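Local coordinates for protein 47 KDA membrane antigen (Treponema pallidum, PDB 1O75) that binds penicillin and has zinc-stimulated carboxypeptidase activity, possibly acting as a D,D-carboxypeptidase that lowers peptidoglycan cross-linking, at residues F157-V162 against E184-L189; S232-R237 against V291-C296; I249-N254 against N320-V325; M253-V258 against A282-K287. The protein carries 2 engineered substitutions. One frame throughout, in Å; residues are numbered along the deposited sequence.

Contact 1 (F157-V162 against E184-L189); sequences FVPVAV and ENTNGL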
# COMPACT_ATOMS: atom_id res chain seq x y z
N PHE B 157 0.87 28.79 4.53
CA PHE B 157 2.23 29.24 4.81
C PHE B 157 3.19 29.40 3.60
O PHE B 157 3.93 28.49 3.24
CB PHE B 157 2.88 28.31 5.85
CG PHE B 157 2.00 28.03 7.04
CD1 PHE B 157 1.70 29.04 7.95
CD2 PHE B 157 1.44 26.77 7.23
CE1 PHE B 157 0.83 28.80 9.04
CE2 PHE B 157 0.57 26.51 8.31
CZ PHE B 157 0.27 27.53 9.22
N VAL B 158 3.16 30.59 3.01
CA VAL B 158 4.04 30.91 1.90
C VAL B 158 5.10 31.88 2.44
O VAL B 158 4.75 32.93 2.98
CB VAL B 158 3.27 31.62 0.76
CG1 VAL B 158 4.24 32.03 -0.35
CG2 VAL B 158 2.16 30.70 0.22
N PRO B 159 6.40 31.55 2.32
CA PRO B 159 7.42 32.48 2.83
C PRO B 159 7.46 33.75 1.99
O PRO B 159 7.63 33.71 0.76
CB PRO B 159 8.70 31.67 2.75
CG PRO B 159 8.47 30.77 1.57
CD PRO B 159 7.02 30.35 1.73
N VAL B 160 7.28 34.90 2.65
CA VAL B 160 7.28 36.16 1.93
C VAL B 160 8.16 37.26 2.53
O VAL B 160 8.56 37.20 3.70
CB VAL B 160 5.84 36.74 1.78
CG1 VAL B 160 5.01 35.84 0.87
CG2 VAL B 160 5.18 36.88 3.16
N ALA B 161 8.47 38.24 1.68
CA ALA B 161 9.23 39.44 2.06
C ALA B 161 8.22 40.53 1.80
O ALA B 161 7.70 40.65 0.69
CB ALA B 161 10.45 39.62 1.16
N VAL B 162 7.91 41.32 2.84
CA VAL B 162 6.91 42.37 2.73
C VAL B 162 7.52 43.75 2.98
O VAL B 162 8.09 44.01 4.04
CB VAL B 162 5.77 42.15 3.77
CG1 VAL B 162 4.74 43.27 3.68
CG2 VAL B 162 5.11 40.80 3.54
N GLU B 184 15.90 36.74 4.04
CA GLU B 184 16.10 37.03 2.62
C GLU B 184 16.69 35.83 1.87
O GLU B 184 16.65 35.78 0.65
CB GLU B 184 17.02 38.24 2.43
CG GLU B 184 18.49 37.95 2.70
CD GLU B 184 19.36 39.20 2.62
OE1 GLU B 184 19.24 39.95 1.62
OE2 GLU B 184 20.17 39.40 3.55
N ASN B 185 17.26 34.88 2.60
CA ASN B 185 17.87 33.71 1.96
C ASN B 185 16.99 32.47 1.94
O ASN B 185 17.44 31.41 1.50
CB ASN B 185 19.17 33.36 2.68
CG ASN B 185 20.23 34.44 2.54
OD1 ASN B 185 20.98 34.71 3.48
ND2 ASN B 185 20.30 35.06 1.36
N THR B 186 15.75 32.59 2.41
CA THR B 186 14.83 31.46 2.47
C THR B 186 14.46 30.90 1.10
O THR B 186 14.09 31.65 0.20
CB THR B 186 13.55 31.86 3.20
OG1 THR B 186 13.89 32.20 4.55
CG2 THR B 186 12.53 30.70 3.20
N ASN B 187 14.55 29.58 0.95
CA ASN B 187 14.22 28.96 -0.32
C ASN B 187 12.73 29.09 -0.61
O ASN B 187 11.90 28.64 0.18
CB ASN B 187 14.60 27.48 -0.32
CG ASN B 187 14.35 26.82 -1.66
OD1 ASN B 187 14.71 27.36 -2.71
ND2 ASN B 187 13.76 25.63 -1.63
N GLY B 188 12.39 29.72 -1.74
CA GLY B 188 10.98 29.86 -2.09
C GLY B 188 10.37 31.18 -1.72
O GLY B 188 9.17 31.39 -1.90
N LEU B 189 11.19 32.09 -1.23
CA LEU B 189 10.74 33.42 -0.81
C LEU B 189 10.08 34.17 -1.96
O LEU B 189 10.66 34.27 -3.03
CB LEU B 189 11.93 34.24 -0.30
CG LEU B 189 11.62 35.58 0.37
CD1 LEU B 189 11.11 35.35 1.80
CD2 LEU B 189 12.90 36.43 0.41

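Contact 2 (S232-R237 against V291-C296); sequences SVMLKR and VPRISC. With PDX (2,3-di-O-sulfo-alpha-D-glucopyranose), chain C; PDX (2,3-di-O-sulfo-alpha-D-glucopyranose), chain D; XE (xenon), chain F.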
# COMPACT_ATOMS: atom_id res chain seq x y z
N SER B 232 5.00 8.96 -9.63
CA SER B 232 5.09 8.67 -8.22
C SER B 232 6.54 8.88 -7.82
O SER B 232 7.41 8.08 -8.18
CB SER B 232 4.71 7.21 -7.94
OG SER B 232 3.31 7.06 -8.05
N VAL B 233 6.80 9.94 -7.08
CA VAL B 233 8.16 10.21 -6.68
C VAL B 233 8.45 9.61 -5.30
O VAL B 233 7.85 10.02 -4.31
CB VAL B 233 8.41 11.75 -6.66
CG1 VAL B 233 9.86 12.05 -6.31
CG2 VAL B 233 8.04 12.37 -8.01
N MET B 234 9.34 8.62 -5.24
CA MET B 234 9.73 8.05 -3.95
C MET B 234 10.90 8.90 -3.47
O MET B 234 11.80 9.22 -4.25
CB MET B 234 10.15 6.60 -4.11
CG MET B 234 8.99 5.67 -4.47
SD MET B 234 8.01 5.28 -3.01
CE MET B 234 9.18 4.12 -2.18
N LEU B 235 10.89 9.27 -2.20
CA LEU B 235 11.93 10.15 -1.64
C LEU B 235 12.91 9.51 -0.65
O LEU B 235 12.60 8.49 -0.03
CB LEU B 235 11.23 11.32 -0.94
CG LEU B 235 10.25 12.11 -1.82
CD1 LEU B 235 9.40 13.01 -0.95
CD2 LEU B 235 11.02 12.97 -2.83
N LYS B 236 14.10 10.09 -0.54
CA LYS B 236 15.09 9.63 0.43
C LYS B 236 15.86 10.86 0.90
O LYS B 236 15.69 11.96 0.36
CB LYS B 236 16.03 8.57 -0.15
CG LYS B 236 16.98 9.06 -1.24
CD LYS B 236 17.83 7.90 -1.80
CE LYS B 236 18.91 8.42 -2.76
NZ LYS B 236 19.71 7.29 -3.31
N ARG B 237 16.68 10.70 1.93
CA ARG B 237 17.42 11.83 2.45
C ARG B 237 18.61 12.14 1.56
O ARG B 237 19.16 11.24 0.90
CB ARG B 237 17.88 11.54 3.89
CG ARG B 237 17.78 12.76 4.80
CD ARG B 237 17.94 12.38 6.28
NE ARG B 237 19.26 11.82 6.53
CZ ARG B 237 19.63 11.29 7.69
NH1 ARG B 237 18.77 11.25 8.70
NH2 ARG B 237 20.86 10.78 7.84
N VAL B 291 5.27 4.98 3.50
CA VAL B 291 5.93 5.05 2.20
C VAL B 291 6.15 6.52 1.83
O VAL B 291 5.19 7.27 1.65
CB VAL B 291 5.09 4.35 1.12
CG1 VAL B 291 5.85 4.33 -0.21
CG2 VAL B 291 4.79 2.93 1.57
N PRO B 292 7.42 6.95 1.71
CA PRO B 292 7.78 8.34 1.39
C PRO B 292 7.53 8.67 -0.08
O PRO B 292 8.46 8.90 -0.86
CB PRO B 292 9.26 8.40 1.79
CG PRO B 292 9.75 7.04 1.37
CD PRO B 292 8.61 6.08 1.78
N ARG B 293 6.26 8.70 -0.45
CA ARG B 293 5.89 8.94 -1.83
C ARG B 293 5.02 10.18 -2.03
O ARG B 293 4.17 10.50 -1.20
CB ARG B 293 5.14 7.70 -2.33
CG ARG B 293 4.43 7.81 -3.67
CD ARG B 293 3.78 6.47 -4.02
NE ARG B 293 2.91 6.03 -2.93
CZ ARG B 293 2.77 4.78 -2.50
NH1 ARG B 293 3.44 3.78 -3.06
NH2 ARG B 293 1.95 4.53 -1.49
N ILE B 294 5.26 10.90 -3.12
CA ILE B 294 4.42 12.04 -3.46
C ILE B 294 4.08 11.80 -4.92
O ILE B 294 4.97 11.54 -5.72
CB ILE B 294 5.13 13.38 -3.28
CG1 ILE B 294 5.41 13.59 -1.79
CG2 ILE B 294 4.25 14.53 -3.81
CD1 ILE B 294 5.81 14.96 -1.44
N SER B 295 2.79 11.84 -5.25
CA SER B 295 2.35 11.61 -6.62
C SER B 295 1.87 12.90 -7.29
O SER B 295 1.22 13.74 -6.65
CB SER B 295 1.25 10.56 -6.64
OG SER B 295 1.74 9.35 -6.07
N CYS B 296 2.21 13.05 -8.57
CA CYS B 296 1.87 14.23 -9.36
C CYS B 296 1.20 13.72 -10.62
O CYS B 296 1.75 12.84 -11.28
CB CYS B 296 3.15 14.97 -9.79
SG CYS B 296 4.13 15.49 -8.42
C1 PDX C . 5.00 0.54 -1.30
C2 PDX C . 5.61 -0.22 -0.10
C3 PDX C . 4.71 -1.40 0.31
C4 PDX C . 3.25 -0.94 0.56
C5 PDX C . 2.74 -0.09 -0.61
C6 PDX C . 1.43 0.57 -0.29
O1 PDX C . 4.92 -0.36 -2.40
O2 PDX C . 6.92 -0.73 -0.43
O3 PDX C . 5.21 -1.99 1.53
O4 PDX C . 2.44 -2.07 0.94
O5 PDX C . 3.67 1.00 -0.94
O6 PDX C . 1.47 1.15 1.05
O1S PDX C . 9.25 -0.61 -0.19
O2S PDX C . 8.06 1.48 -0.53
O3S PDX C . 7.97 0.32 1.56
O1X PDX C . 4.31 -4.08 1.64
O2X PDX C . 6.59 -3.84 0.91
O3X PDX C . 6.06 -3.44 3.19
S PDX C . 8.10 0.00 0.14
S' PDX C . 5.64 -3.40 1.81
C1 PDX D . 0.22 1.77 1.31
C2 PDX D . 0.12 2.56 2.60
C3 PDX D . 0.17 1.62 3.80
C4 PDX D . -0.87 0.50 3.72
C5 PDX D . -0.70 -0.23 2.40
C6 PDX D . -1.71 -1.30 2.17
O2 PDX D . 1.22 3.49 2.62
O3 PDX D . -0.09 2.38 4.98
O4 PDX D . -0.79 -0.39 4.86
O5 PDX D . -0.79 0.71 1.26
O6 PDX D . -2.37 -1.09 0.90
O1S PDX D . 1.98 5.66 2.95
O2S PDX D . -0.37 5.30 3.16
O3S PDX D . 0.67 5.16 0.94
O1X PDX D . 0.17 3.32 7.07
O2X PDX D . 2.05 2.74 5.72
O3X PDX D . 0.78 1.00 6.78
S PDX D . 0.93 4.93 2.53
S' PDX D . 0.83 2.36 6.17
XE XE F . 2.75 14.99 -13.72

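Contact 3 (I249-N254 against N320-V325); sequences IDYVMN and NGYRDV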
# COMPACT_ATOMS: atom_id res chain seq x y z
N ILE B 249 6.92 12.56 7.34
CA ILE B 249 5.81 13.37 7.79
C ILE B 249 6.20 14.85 7.91
O ILE B 249 5.42 15.73 7.55
CB ILE B 249 5.26 12.82 9.13
CG1 ILE B 249 4.55 11.49 8.85
CG2 ILE B 249 4.29 13.80 9.78
CD1 ILE B 249 3.41 11.62 7.87
N ASP B 250 7.39 15.13 8.43
CA ASP B 250 7.82 16.52 8.56
C ASP B 250 7.84 17.16 7.17
O ASP B 250 7.50 18.33 7.00
CB ASP B 250 9.23 16.62 9.17
CG ASP B 250 9.24 16.38 10.68
OD1 ASP B 250 8.19 16.55 11.33
OD2 ASP B 250 10.32 16.05 11.23
N TYR B 251 8.23 16.39 6.17
CA TYR B 251 8.25 16.94 4.81
C TYR B 251 6.84 17.23 4.28
O TYR B 251 6.55 18.35 3.86
CB TYR B 251 8.98 16.00 3.86
CG TYR B 251 9.09 16.58 2.44
CD1 TYR B 251 10.02 17.59 2.16
CD2 TYR B 251 8.26 16.14 1.41
CE1 TYR B 251 10.13 18.14 0.88
CE2 TYR B 251 8.35 16.69 0.11
CZ TYR B 251 9.29 17.70 -0.14
OH TYR B 251 9.36 18.30 -1.39
N VAL B 252 5.93 16.25 4.30
CA VAL B 252 4.60 16.55 3.77
C VAL B 252 3.90 17.62 4.60
O VAL B 252 3.05 18.34 4.08
CB VAL B 252 3.68 15.28 3.64
CG1 VAL B 252 4.24 14.34 2.59
CG2 VAL B 252 3.56 14.55 5.01
N MET B 253 4.27 17.75 5.87
CA MET B 253 3.61 18.78 6.70
C MET B 253 4.14 20.17 6.35
O MET B 253 3.64 21.17 6.83
CB MET B 253 3.81 18.50 8.20
CG MET B 253 2.96 17.32 8.72
SD MET B 253 1.17 17.61 8.53
CE MET B 253 0.58 16.00 8.30
N ASN B 254 5.17 20.21 5.51
CA ASN B 254 5.73 21.49 5.04
C ASN B 254 5.60 21.62 3.52
O ASN B 254 6.00 22.64 2.92
CB ASN B 254 7.18 21.59 5.48
CG ASN B 254 7.29 22.02 6.93
OD1 ASN B 254 6.93 23.14 7.27
ND2 ASN B 254 7.74 21.12 7.79
N ASN B 320 8.29 24.18 2.42
CA ASN B 320 8.93 25.14 3.34
C ASN B 320 10.12 24.56 4.08
O ASN B 320 10.01 23.50 4.69
CB ASN B 320 7.91 25.65 4.37
CG ASN B 320 6.88 26.55 3.76
OD1 ASN B 320 7.25 27.21 2.67
ND2 ASN B 320 5.75 26.67 4.27
N GLY B 321 11.25 25.25 4.00
CA GLY B 321 12.44 24.83 4.71
C GLY B 321 13.25 23.74 4.07
O GLY B 321 14.27 23.32 4.63
N TYR B 322 12.81 23.26 2.91
CA TYR B 322 13.52 22.21 2.21
C TYR B 322 14.02 22.65 0.84
O TYR B 322 13.41 23.49 0.17
CB TYR B 322 12.61 20.99 1.98
CG TYR B 322 12.27 20.21 3.23
CD1 TYR B 322 11.23 20.61 4.06
CD2 TYR B 322 13.00 19.07 3.58
CE1 TYR B 322 10.91 19.89 5.23
CE2 TYR B 322 12.69 18.34 4.75
CZ TYR B 322 11.64 18.76 5.56
OH TYR B 322 11.33 18.05 6.70
N ARG B 323 15.12 22.05 0.41
CA ARG B 323 15.69 22.34 -0.89
C ARG B 323 14.66 21.80 -1.90
O ARG B 323 13.96 20.82 -1.61
CB ARG B 323 17.02 21.60 -1.02
CG ARG B 323 17.88 22.01 -2.22
CD ARG B 323 19.34 21.61 -2.01
NE ARG B 323 19.55 20.16 -2.06
CZ ARG B 323 20.16 19.45 -1.12
NH1 ARG B 323 20.62 20.05 -0.03
NH2 ARG B 323 20.33 18.15 -1.26
N ASP B 324 14.53 22.44 -3.06
CA ASP B 324 13.58 21.97 -4.08
C ASP B 324 13.96 20.53 -4.48
O ASP B 324 15.13 20.17 -4.49
CB ASP B 324 13.59 22.86 -5.33
CG ASP B 324 12.88 24.20 -5.13
OD1 ASP B 324 12.37 24.49 -4.02
OD2 ASP B 324 12.81 24.98 -6.10
N VAL B 325 12.98 19.70 -4.78
CA VAL B 325 13.27 18.35 -5.23
C VAL B 325 12.86 18.32 -6.68
O VAL B 325 11.69 18.50 -7.00
CB VAL B 325 12.44 17.32 -4.46
CG1 VAL B 325 12.68 15.93 -5.06
CG2 VAL B 325 12.82 17.38 -2.97
O HOH W 1 11.01 20.34 -1.61
O HOH W 2 5.11 24.95 6.54

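Contact 4 (M253-V258 against A282-K287); sequences MNFNTV and ADSWWK. With PDX (2,3-di-O-sulfo-alpha-D-glucopyranose), chain D.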
# COMPACT_ATOMS: atom_id res chain seq x y z
N MET B 253 4.27 17.75 5.87
CA MET B 253 3.61 18.78 6.70
C MET B 253 4.14 20.17 6.35
O MET B 253 3.64 21.17 6.83
CB MET B 253 3.81 18.50 8.20
CG MET B 253 2.96 17.32 8.72
SD MET B 253 1.17 17.61 8.53
CE MET B 253 0.58 16.00 8.30
N ASN B 254 5.17 20.21 5.51
CA ASN B 254 5.73 21.49 5.04
C ASN B 254 5.60 21.62 3.52
O ASN B 254 6.00 22.64 2.92
CB ASN B 254 7.18 21.59 5.48
CG ASN B 254 7.29 22.02 6.93
OD1 ASN B 254 6.93 23.14 7.27
ND2 ASN B 254 7.74 21.12 7.79
N PHE B 255 5.02 20.59 2.90
CA PHE B 255 4.83 20.60 1.45
C PHE B 255 3.81 21.62 0.99
O PHE B 255 2.71 21.72 1.54
CB PHE B 255 4.37 19.22 0.97
CG PHE B 255 4.05 19.17 -0.51
CD1 PHE B 255 5.07 18.99 -1.45
CD2 PHE B 255 2.73 19.27 -0.94
CE1 PHE B 255 4.77 18.90 -2.81
CE2 PHE B 255 2.41 19.18 -2.31
CZ PHE B 255 3.45 18.99 -3.24
N ASN B 256 4.15 22.35 -0.07
CA ASN B 256 3.22 23.33 -0.59
C ASN B 256 2.66 22.98 -1.98
O ASN B 256 1.45 22.83 -2.15
CB ASN B 256 3.90 24.70 -0.69
CG ASN B 256 3.77 25.52 0.57
OD1 ASN B 256 2.78 25.41 1.27
ND2 ASN B 256 4.76 26.37 0.86
N THR B 257 3.55 22.85 -2.97
CA THR B 257 3.06 22.63 -4.32
C THR B 257 4.10 22.05 -5.28
O THR B 257 5.22 21.70 -4.86
CB THR B 257 2.50 24.00 -4.82
OG1 THR B 257 1.76 23.82 -6.04
CG2 THR B 257 3.65 25.03 -5.02
N VAL B 258 3.72 21.92 -6.55
CA VAL B 258 4.61 21.37 -7.57
C VAL B 258 4.52 22.18 -8.86
O VAL B 258 3.42 22.54 -9.30
CB VAL B 258 4.24 19.92 -7.98
CG1 VAL B 258 5.41 19.28 -8.77
CG2 VAL B 258 3.92 19.10 -6.77
N ALA B 282 -6.10 17.88 -6.48
CA ALA B 282 -6.52 17.70 -7.86
C ALA B 282 -5.35 17.19 -8.72
O ALA B 282 -5.52 16.30 -9.54
CB ALA B 282 -7.05 19.03 -8.43
N ASP B 283 -4.15 17.74 -8.50
CA ASP B 283 -2.98 17.38 -9.31
C ASP B 283 -1.86 16.66 -8.60
O ASP B 283 -0.95 16.11 -9.24
CB ASP B 283 -2.39 18.65 -9.95
CG ASP B 283 -3.44 19.50 -10.63
OD1 ASP B 283 -4.30 18.92 -11.32
OD2 ASP B 283 -3.42 20.73 -10.48
N SER B 284 -1.89 16.69 -7.27
CA SER B 284 -0.85 16.02 -6.50
C SER B 284 -1.46 15.44 -5.24
O SER B 284 -2.48 15.93 -4.75
CB SER B 284 0.29 16.98 -6.12
OG SER B 284 -0.17 18.15 -5.46
N TRP B 285 -0.83 14.41 -4.70
CA TRP B 285 -1.37 13.81 -3.50
C TRP B 285 -0.32 13.00 -2.77
O TRP B 285 0.72 12.61 -3.35
CB TRP B 285 -2.60 12.96 -3.84
CG TRP B 285 -2.37 11.94 -4.90
CD1 TRP B 285 -2.00 10.64 -4.73
CD2 TRP B 285 -2.41 12.16 -6.33
NE1 TRP B 285 -1.81 10.03 -5.95
CE2 TRP B 285 -2.05 10.94 -6.95
CE3 TRP B 285 -2.71 13.27 -7.13
CZ2 TRP B 285 -1.98 10.80 -8.34
CZ3 TRP B 285 -2.64 13.12 -8.52
CH2 TRP B 285 -2.27 11.90 -9.11
N TRP B 286 -0.58 12.80 -1.48
CA TRP B 286 0.30 12.01 -0.63
C TRP B 286 -0.54 11.51 0.54
O TRP B 286 -1.62 12.05 0.78
CB TRP B 286 1.50 12.84 -0.13
CG TRP B 286 1.20 14.21 0.42
CD1 TRP B 286 1.41 15.41 -0.21
CD2 TRP B 286 0.70 14.52 1.73
NE1 TRP B 286 1.06 16.44 0.62
CE2 TRP B 286 0.62 15.94 1.82
CE3 TRP B 286 0.31 13.76 2.83
CZ2 TRP B 286 0.17 16.60 2.96
CZ3 TRP B 286 -0.14 14.42 3.99
CH2 TRP B 286 -0.21 15.83 4.03
N LYS B 287 -0.05 10.48 1.22
CA LYS B 287 -0.72 9.89 2.39
C LYS B 287 0.19 10.08 3.61
O LYS B 287 1.35 10.48 3.48
CB LYS B 287 -0.94 8.39 2.21
CG LYS B 287 -1.55 8.00 0.89
CD LYS B 287 -3.01 8.35 0.80
CE LYS B 287 -3.58 7.87 -0.54
NZ LYS B 287 -4.87 8.52 -0.90
C1 PDX D . 0.22 1.77 1.31
C2 PDX D . 0.12 2.56 2.60
C3 PDX D . 0.17 1.62 3.80
C4 PDX D . -0.87 0.50 3.72
C5 PDX D . -0.70 -0.23 2.40
C6 PDX D . -1.71 -1.30 2.17
O2 PDX D . 1.22 3.49 2.62
O3 PDX D . -0.09 2.38 4.98
O4 PDX D . -0.79 -0.39 4.86
O5 PDX D . -0.79 0.71 1.26
O6 PDX D . -2.37 -1.09 0.90
O1S PDX D . 1.98 5.66 2.95
O2S PDX D . -0.37 5.30 3.16
O3S PDX D . 0.67 5.16 0.94
O1X PDX D . 0.17 3.32 7.07
O2X PDX D . 2.05 2.74 5.72
O3X PDX D . 0.78 1.00 6.78
S PDX D . 0.93 4.93 2.53
S' PDX D . 0.83 2.36 6.17

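Contact 1 (F157-V162 against E184-L189)
Packing is tightest where P159, in segment 157-162 of strand 143-163, pushes its ring against the turn T186-L189. The ring's tip meets main chain here: P159 CG lies 3.6 Å from G188 O. On the strand side of the turn, P159 O faces L189 CA at 3.5 Å in a CA-H...O contact. L189 has CG anti to its backbone N (chi1 -171°), which lays the isobutyl group along the strand. Its CD1 branch comes down on the peptide after V160, 3.6 Å from V160 C, while CD2 touches A161 CB at 4.1 Å.

The type II turn is closed by a long bond from L189 N to T186 O, 3.3 Å. G188 takes the positive phi (98°) that glycine commonly adopts as the third residue of such a turn. G188 and L189 together face K202 as a G1 bulge, just before the chain enters strand 190-194, which runs parallel to 157-162 and bonds to P159 and A161 through K190.

The contact loosens toward T186, whose CG2 just reaches P159 CB at 4.0 Å while OG1 turns away to T183 N. Beyond it the side chains of E184 and N185 are exposed and take no part. N187 bonds through ND2 to Y322 O and D324 OD1, and through OD1 to S204 N. With no hydrogen bond crossing directly between the two segments, the fit rests on apolar carbon and peptide surface.

Contact 2 (S232-R237 against V291-C296)
M234 leaves its strand with CG anti to the carbonyl carbon and then bends twice more in the same sense (chi2 -78°, chi3 -74°), so the thioether curls over V291 and the start of strand 293-298. Its SD lands 3.7 Å from V291 CG1 and beside R293 CB, and its CE reaches O2S of the PDX of chain C at 3.3 Å. R293 runs the same way alongside M234, extended as far as a bend at chi3 (55°) that swings the guanidinium under V291 CG1, which covers one face near the rim. At the guanidinium edge, in plane, R293 NH2 makes a short but poorly angled, weak bond to O3S of the PDX of chain D, 2.8 Å, and NH1 a weak one to the ring oxygen O5 of the PDX of chain C. The positive charge of R293 probably helps hold the sulfate.

Behind this pocket the backbones pair antiparallel. V233 and I294 form a hydrogen-bonded pair, with V233 N to I294 O at 2.8 Å and I294 N to V233 O at 3.0 Å. P292 then centres an inverse gamma turn, closed by R293 N to V291 O, yet its own carbonyl O still takes L235 N at 2.8 Å, nearly along the C=O axis. R290 of the second subunit packs on M234 and P292.

On the face that carries V233 and I294, I294 CD1 is met by L235 CD1 at 4.1 Å, and both side chains touch Y251 of helix 245-252. Strand 229-237 is flanked outward by 212-220, and strand 293-298 by 284-285.

Contact 3 (I249-N254 against N320-V325)
Segment 249-254 comes from the C-terminal part of helix 245-252, and N254 O is presented to the loop N320-V325. N320 N donates to that N254 oxygen at 2.8 Å, from well above the carbonyl plane (32° out of it) rather than within it. The loop turns at G321, whose phi is positive at 81°, and runs on into strand 325-331.

N254 doubles back on its own helix: N254 ND2 bonds to D250 O at 2.9 Å, four residues earlier, which helps orient the amide so that N254 OD1 accepts a hydrogen bond from a water at 2.7 Å. The same water accepts from N320 ND2 at 2.9 Å, tying the two amides together, and N320 ND2 also bonds directly to F157 O.

Topologically, the loop joins strands 311-319 and 325-331 of a four-stranded antiparallel sheet, and the N254-N320 bond continues the pairing of 255-262 with 311-319. Two such sheets facing each other are consistent with the E-set, immunoglobulin-like character of this domain, and Y251 of the helix inserts between them, touching L317 of one and L212 of the other.

Y251 and Y322 form a T-shaped pair, centroids 4.9 Å apart and planes at 84°. With CG anti to its backbone N, Y251 drives the CD1 corner of its ring over the centre of the Y322 face, 3.5 Å above the plane. Past the edge, Y251 OH touches V325 CG2 and is 2.6 Å from a water that also approaches R323 O. H210 stacks on Y322.

Contact 4 (M253-V258 against A282-K287)
The F255 ring stands between the two segments with a different neighbour on each face. On one face T257 N lies 3.8 Å above the plane, offset toward the rim of F255; on the other W286 presents an edge. In the ring plane V258 CG2 fills an edge, and S284 OG lies close to that plane, 4.2 Å from F255 CE2.

The aromatic pair is an offset edge-to-face stack, with planes at 85° and the centroids of the F255 ring and the W286 five-membered ring 5.4 Å apart. The nearest atoms are F255 CD2 and W286 NE1, 3.6 Å apart. W286 has CG flanked by both the backbone N and the carbonyl carbon (chi1 47°), which turns the indole inward, while F255 has CG anti to its backbone N; the two side chains run antiparallel alongside each other. At the far end of the indole W286 CH2 meets M253 CE at 4.3 Å, and the rings of W286 and H280 also meet.

S284 uses the same rotamer; its hydroxyl bonds to H280 ND1, leaving S284 CB 4.3 Å from V258 CG2. No hydrogen bond crosses the contact.

Just past W286 the chain reaches the sulfated sugar, K287 CB lying 3.3 Å from O2S of the PDX of chain D. Strand 255-262 and strand 284-285 belong to different antiparallel sheets, so the F255-W286 pair bridges two sheets packed face to face, consistent with a beta sandwich as in the E-set clan.

Contacts 2, 3 and 4 share one core. I294 CD1 of contact 2 packs on Y251 CE2 of contact 3 at 3.4 Å, and a probable hydrogen bond from S295 N to W285 O, 2.9 Å, joins contact 2 to contact 4, which is nested within its loop. Contacts 3 and 4 share M253 and N254. Contact 1 lies outside this core, its centre 14 Å from that of contact 3, but probable hydrogen bonds of 2.8 Å, N320 ND2 to F157 O and N187 ND2 to Y322 O, join the two. The PDX of chain D touches contacts 2 and 4; the side chain of Y251 is about 12 Å from the nearest PDX atom. Xenon sits at C296, about 7 Å from the V258 side chain.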